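Local coordinates for protein thiosulfate sulfurtransferase (Pseudomonas aeruginosa, PDB 1YT8) that probably transfers sulfur from thiosulfate to cyanide, as a sulfurtransferase built from four rhodanese-like domains, at residues G307-L310 with V311-T314; S340-Q344 with M345-V349. All blocks are in the same frame, centred on the assembly; numbering follows the deposited sequence.

Contact 1: residues G307-L310 with V311-T314; sequences GGQL and VQET
The amide of Q309 and the carboxylate of E313 cross at a slant, their planes 62° apart, and the closest approach is NE2 of Q309 to CD of E313 at 3.6 Å. No direct hydrogen bond joins them. Instead two waters bridge the pair: each accepts from NE2 of Q309, and one donates to OE1 of E313 (2.7 Å) while the other donates to OE2 of E313 (2.6 Å), so both carboxylate oxygens are tied to the same amide nitrogen. The bend of Q309 at chi2 (-52°) lays its amide alongside the Q312 side chain, the two amide planes 30° apart. Its oxygen is held by R198 and its nitrogen by the two waters, which together probably limit rotation of the amide. Q309 and Q312 sit on the short helix 307-312 of a rhodanese-like domain, and E313 follows directly after its last turn; Q312 belongs to the sulfite pocket, beside T197 and R198 of helix 197-208. Along the backbone V311 N bonds to G307 O (3.0 Å) and E313 N to Q309 O (2.7 Å), after which E313 leaves helical geometry. T314 then takes over the next carbonyl with its side chain: OG1 of T314 donates to L310 O at 2.7 Å, lying in the carbonyl plane, and is also bonded to S116. On the buried side CG2 of V311 rests 3.4 Å from G307 O, and L310 packs on L342 of helix 334-344.

Contact 2: residues S340-Q344 with M345-V349; sequences SWLAQ and MGWQV
L342 O takes a hydrogen bond from W347 N (2.9 Å) and a weak one from M345 N, while the edge of the W347 indole lies beside it, near the ring plane, with CD1 of W347 3.3 Å from L342 O; two N-H groups and an indole edge thus converge on one oxygen. Next to it, CA of A343 points its hydrogen almost straight at W347 O (3.6 Å, 176° at the hydrogen). This is a Schellman motif closing helix 334-344, with G346 at positive phi (82°) as its C-prime residue, and its second bond runs from G346 N to A343 O (2.9 Å), from well above the carbonyl plane. L342 packs between the turn and L325 and L327 of strand 324-328, its CD2 meeting CE of selenomethionine M345 at 3.8 Å and CD1 of W347 at 4.0 Å. The bend of M345 at chi3 (-76°) brings that methyl over to the leucine. Beyond the turn the chain enters strand 348-352, completing a beta-alpha-beta unit of the parallel sheet, and V349 directs CG1 back to CB of A343 (3.9 Å). A water donates to both A343 O and W347 O. One turn back, S340 O, already bonded by Q344 N, gains a second donor in Q344 NE2 (2.9 Å), which comes from the opposite face, above the carbonyl plane and off the lone pairs. With the carbonyls of L342 and A343 bonded within the turn, and L342, M345 and V349 offering apolar groups, the helix end can probably be buried at little polar cost.

Contact 1 ends helix 307-312 and contact 2 ends helix 334-344 within one rhodanese-like domain; their centres lie about 12 Å apart and the two meet directly. T314 is the main point of touch: its CG2 lies 3.8 Å from CD2 of L342 and 3.7 Å from NE1 of W347. The methyl CE of M345 approaches V311 O at 3.7 Å. Helix 197-208 lies beside both: W341 of contact 2 packs on I201, whereas T197 and R198 touch Q312, whose side chain is about 4 Å from the sulfite. The ion, probably from the crystallisation liquor, sits among C193 to R198 of another rhodanese-like domain, so Q312 reaches that pocket across a domain boundary.

Contact 1: residues G307-L310 with V311-T314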
loop_
_atom_site.group_PDB
_atom_site.type_symbol
_atom_site.label_atom_id
_atom_site.label_comp_id
_atom_site.label_asym_id
_atom_site.label_seq_id
_atom_site.Cartn_x
_atom_site.Cartn_y
_atom_site.Cartn_z
ATOM N N GLY A 307 11.611 0.282 -0.555
ATOM C CA GLY A 307 11.722 0.928 0.743
ATOM C C GLY A 307 10.845 2.115 1.087
ATOM O O GLY A 307 10.172 2.113 2.121
ATOM N N GLY A 308 10.868 3.139 0.242
ATOM C CA GLY A 308 10.074 4.331 0.499
ATOM C C GLY A 308 8.596 4.037 0.673
ATOM O O GLY A 308 7.935 4.609 1.541
ATOM N N GLN A 309 8.075 3.144 -0.156
ATOM C CA GLN A 309 6.669 2.782 -0.071
ATOM C C GLN A 309 6.385 1.790 1.053
ATOM O O GLN A 309 5.259 1.714 1.541
ATOM C CB GLN A 309 6.189 2.227 -1.412
ATOM C CG GLN A 309 6.106 3.291 -2.498
ATOM C CD GLN A 309 5.307 4.508 -2.054
ATOM O OE1 GLN A 309 5.874 5.548 -1.707
ATOM N NE2 GLN A 309 3.982 4.379 -2.050
ATOM N N LEU A 310 7.391 1.025 1.467
ATOM C CA LEU A 310 7.184 0.083 2.568
ATOM C C LEU A 310 6.973 0.919 3.831
ATOM O O LEU A 310 6.142 0.598 4.686
ATOM C CB LEU A 310 8.402 -0.827 2.746
ATOM C CG LEU A 310 8.386 -1.776 3.955
ATOM C CD1 LEU A 310 7.175 -2.695 3.893
ATOM C CD2 LEU A 310 9.670 -2.598 3.973
ATOM N N VAL A 311 7.730 2.006 3.931
ATOM C CA VAL A 311 7.634 2.902 5.071
ATOM C C VAL A 311 6.345 3.729 5.017
ATOM O O VAL A 311 5.765 4.047 6.055
ATOM C CB VAL A 311 8.868 3.840 5.127
ATOM C CG1 VAL A 311 8.704 4.888 6.235
ATOM C CG2 VAL A 311 10.129 3.002 5.391
ATOM N N GLN A 312 5.890 4.050 3.807
ATOM C CA GLN A 312 4.679 4.852 3.606
ATOM C C GLN A 312 3.362 4.064 3.679
ATOM O O GLN A 312 2.366 4.571 4.189
ATOM C CB GLN A 312 4.763 5.572 2.252
ATOM C CG GLN A 312 3.530 6.379 1.853
ATOM C CD GLN A 312 3.338 7.641 2.680
ATOM O OE1 GLN A 312 4.225 8.052 3.435
ATOM N NE2 GLN A 312 2.179 8.273 2.528
ATOM N N GLU A 313 3.355 2.832 3.172
ATOM C CA GLU A 313 2.137 2.013 3.167
ATOM C C GLU A 313 2.371 0.688 3.891
ATOM O O GLU A 313 1.948 -0.369 3.424
ATOM C CB GLU A 313 1.703 1.726 1.721
ATOM C CG GLU A 313 1.678 2.948 0.803
ATOM C CD GLU A 313 1.207 2.617 -0.609
ATOM O OE1 GLU A 313 1.552 1.526 -1.115
ATOM O OE2 GLU A 313 0.502 3.452 -1.220
ATOM N N THR A 314 3.028 0.760 5.042
ATOM C CA THR A 314 3.371 -0.421 5.830
ATOM C C THR A 314 2.233 -1.426 6.052
ATOM O O THR A 314 2.441 -2.639 5.966
ATOM C CB THR A 314 3.942 0.005 7.202
ATOM O OG1 THR A 314 4.854 1.099 7.020
ATOM C CG2 THR A 314 4.690 -1.145 7.852
HETATM O O HOH W 1 2.946 1.852 -3.396
HETATM O O HOH W 2 1.448 5.911 -1.082
#

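Contact 2: residues S340-Q344 with M345-V349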
loop_
_atom_site.group_PDB
_atom_site.type_symbol
_atom_site.label_atom_id
_atom_site.label_comp_id
_atom_site.label_asym_id
_atom_site.label_seq_id
_atom_site.Cartn_x
_atom_site.Cartn_y
_atom_site.Cartn_z
ATOM N N SER A 340 15.422 1.309 9.930
ATOM C CA SER A 340 15.497 2.275 11.023
ATOM C C SER A 340 14.144 2.960 11.225
ATOM O O SER A 340 13.742 3.231 12.355
ATOM C CB SER A 340 16.601 3.321 10.770
ATOM O OG SER A 340 16.247 4.262 9.774
ATOM N N TRP A 341 13.435 3.229 10.130
ATOM C CA TRP A 341 12.125 3.865 10.225
ATOM C C TRP A 341 11.068 2.895 10.759
ATOM O O TRP A 341 10.243 3.261 11.598
ATOM C CB TRP A 341 11.711 4.422 8.854
ATOM C CG TRP A 341 12.509 5.634 8.468
ATOM C CD1 TRP A 341 13.240 5.812 7.326
ATOM C CD2 TRP A 341 12.682 6.824 9.248
ATOM N NE1 TRP A 341 13.863 7.044 7.351
ATOM C CE2 TRP A 341 13.535 7.683 8.519
ATOM C CE3 TRP A 341 12.199 7.247 10.497
ATOM C CZ2 TRP A 341 13.916 8.944 8.998
ATOM C CZ3 TRP A 341 12.578 8.501 10.974
ATOM C CH2 TRP A 341 13.429 9.334 10.224
ATOM N N LEU A 342 11.096 1.654 10.280
ATOM C CA LEU A 342 10.143 0.644 10.741
ATOM C C LEU A 342 10.342 0.373 12.240
ATOM O O LEU A 342 9.383 0.128 12.974
ATOM C CB LEU A 342 10.322 -0.646 9.922
ATOM C CG LEU A 342 9.889 -0.513 8.454
ATOM C CD1 LEU A 342 10.472 -1.643 7.614
ATOM C CD2 LEU A 342 8.372 -0.502 8.378
ATOM N N ALA A 343 11.593 0.424 12.690
ATOM C CA ALA A 343 11.908 0.206 14.099
ATOM C C ALA A 343 11.299 1.332 14.936
ATOM O O ALA A 343 10.739 1.096 16.010
ATOM C CB ALA A 343 13.424 0.166 14.293
ATOM N N GLN A 344 11.400 2.557 14.429
ATOM C CA GLN A 344 10.866 3.719 15.123
ATOM C C GLN A 344 9.344 3.697 15.135
ATOM O O GLN A 344 8.707 4.332 15.977
ATOM C CB GLN A 344 11.413 4.999 14.482
ATOM C CG GLN A 344 12.904 5.194 14.798
ATOM C CD GLN A 344 13.559 6.324 14.026
ATOM O OE1 GLN A 344 13.383 7.499 14.341
ATOM N NE2 GLN A 344 14.327 5.967 13.010
HETATM N N MSE A 345 8.762 2.946 14.209
HETATM C CA MSE A 345 7.315 2.812 14.158
HETATM C C MSE A 345 6.898 1.595 14.983
HETATM O O MSE A 345 5.785 1.082 14.847
HETATM C CB MSE A 345 6.828 2.690 12.711
HETATM C CG MSE A 345 6.824 4.022 11.973
HETATM SE SE MSE A 345 5.882 3.949 10.268
HETATM C CE MSE A 345 7.216 3.020 9.257
ATOM N N GLY A 346 7.819 1.140 15.833
ATOM C CA GLY A 346 7.558 0.022 16.728
ATOM C C GLY A 346 7.676 -1.398 16.211
ATOM O O GLY A 346 7.322 -2.337 16.925
ATOM N N TRP A 347 8.171 -1.578 14.991
ATOM C CA TRP A 347 8.294 -2.923 14.440
ATOM C C TRP A 347 9.571 -3.639 14.851
ATOM O O TRP A 347 10.616 -3.009 15.041
ATOM C CB TRP A 347 8.261 -2.895 12.906
ATOM C CG TRP A 347 6.957 -2.474 12.316
ATOM C CD1 TRP A 347 6.592 -1.213 11.932
ATOM C CD2 TRP A 347 5.827 -3.315 12.069
ATOM N NE1 TRP A 347 5.301 -1.218 11.459
ATOM C CE2 TRP A 347 4.806 -2.495 11.534
ATOM C CE3 TRP A 347 5.575 -4.684 12.251
ATOM C CZ2 TRP A 347 3.550 -2.998 11.180
ATOM C CZ3 TRP A 347 4.324 -5.184 11.898
ATOM C CH2 TRP A 347 3.327 -4.340 11.368
ATOM N N GLN A 348 9.477 -4.958 15.004
ATOM C CA GLN A 348 10.658 -5.755 15.286
ATOM C C GLN A 348 11.149 -5.979 13.864
ATOM O O GLN A 348 10.461 -6.596 13.043
ATOM C CB GLN A 348 10.302 -7.090 15.942
ATOM C CG GLN A 348 11.459 -8.087 15.916
ATOM C CD GLN A 348 11.234 -9.280 16.824
ATOM O OE1 GLN A 348 10.103 -9.731 17.013
ATOM N NE2 GLN A 348 12.319 -9.807 17.381
ATOM N N VAL A 349 12.329 -5.462 13.562
ATOM C CA VAL A 349 12.854 -5.573 12.216
ATOM C C VAL A 349 14.340 -5.898 12.186
ATOM O O VAL A 349 15.113 -5.452 13.038
ATOM C CB VAL A 349 12.598 -4.254 11.442
ATOM C CG1 VAL A 349 13.232 -3.090 12.183
ATOM C CG2 VAL A 349 13.143 -4.355 10.019
HETATM O O HOH W 3 10.910 -1.098 17.410
#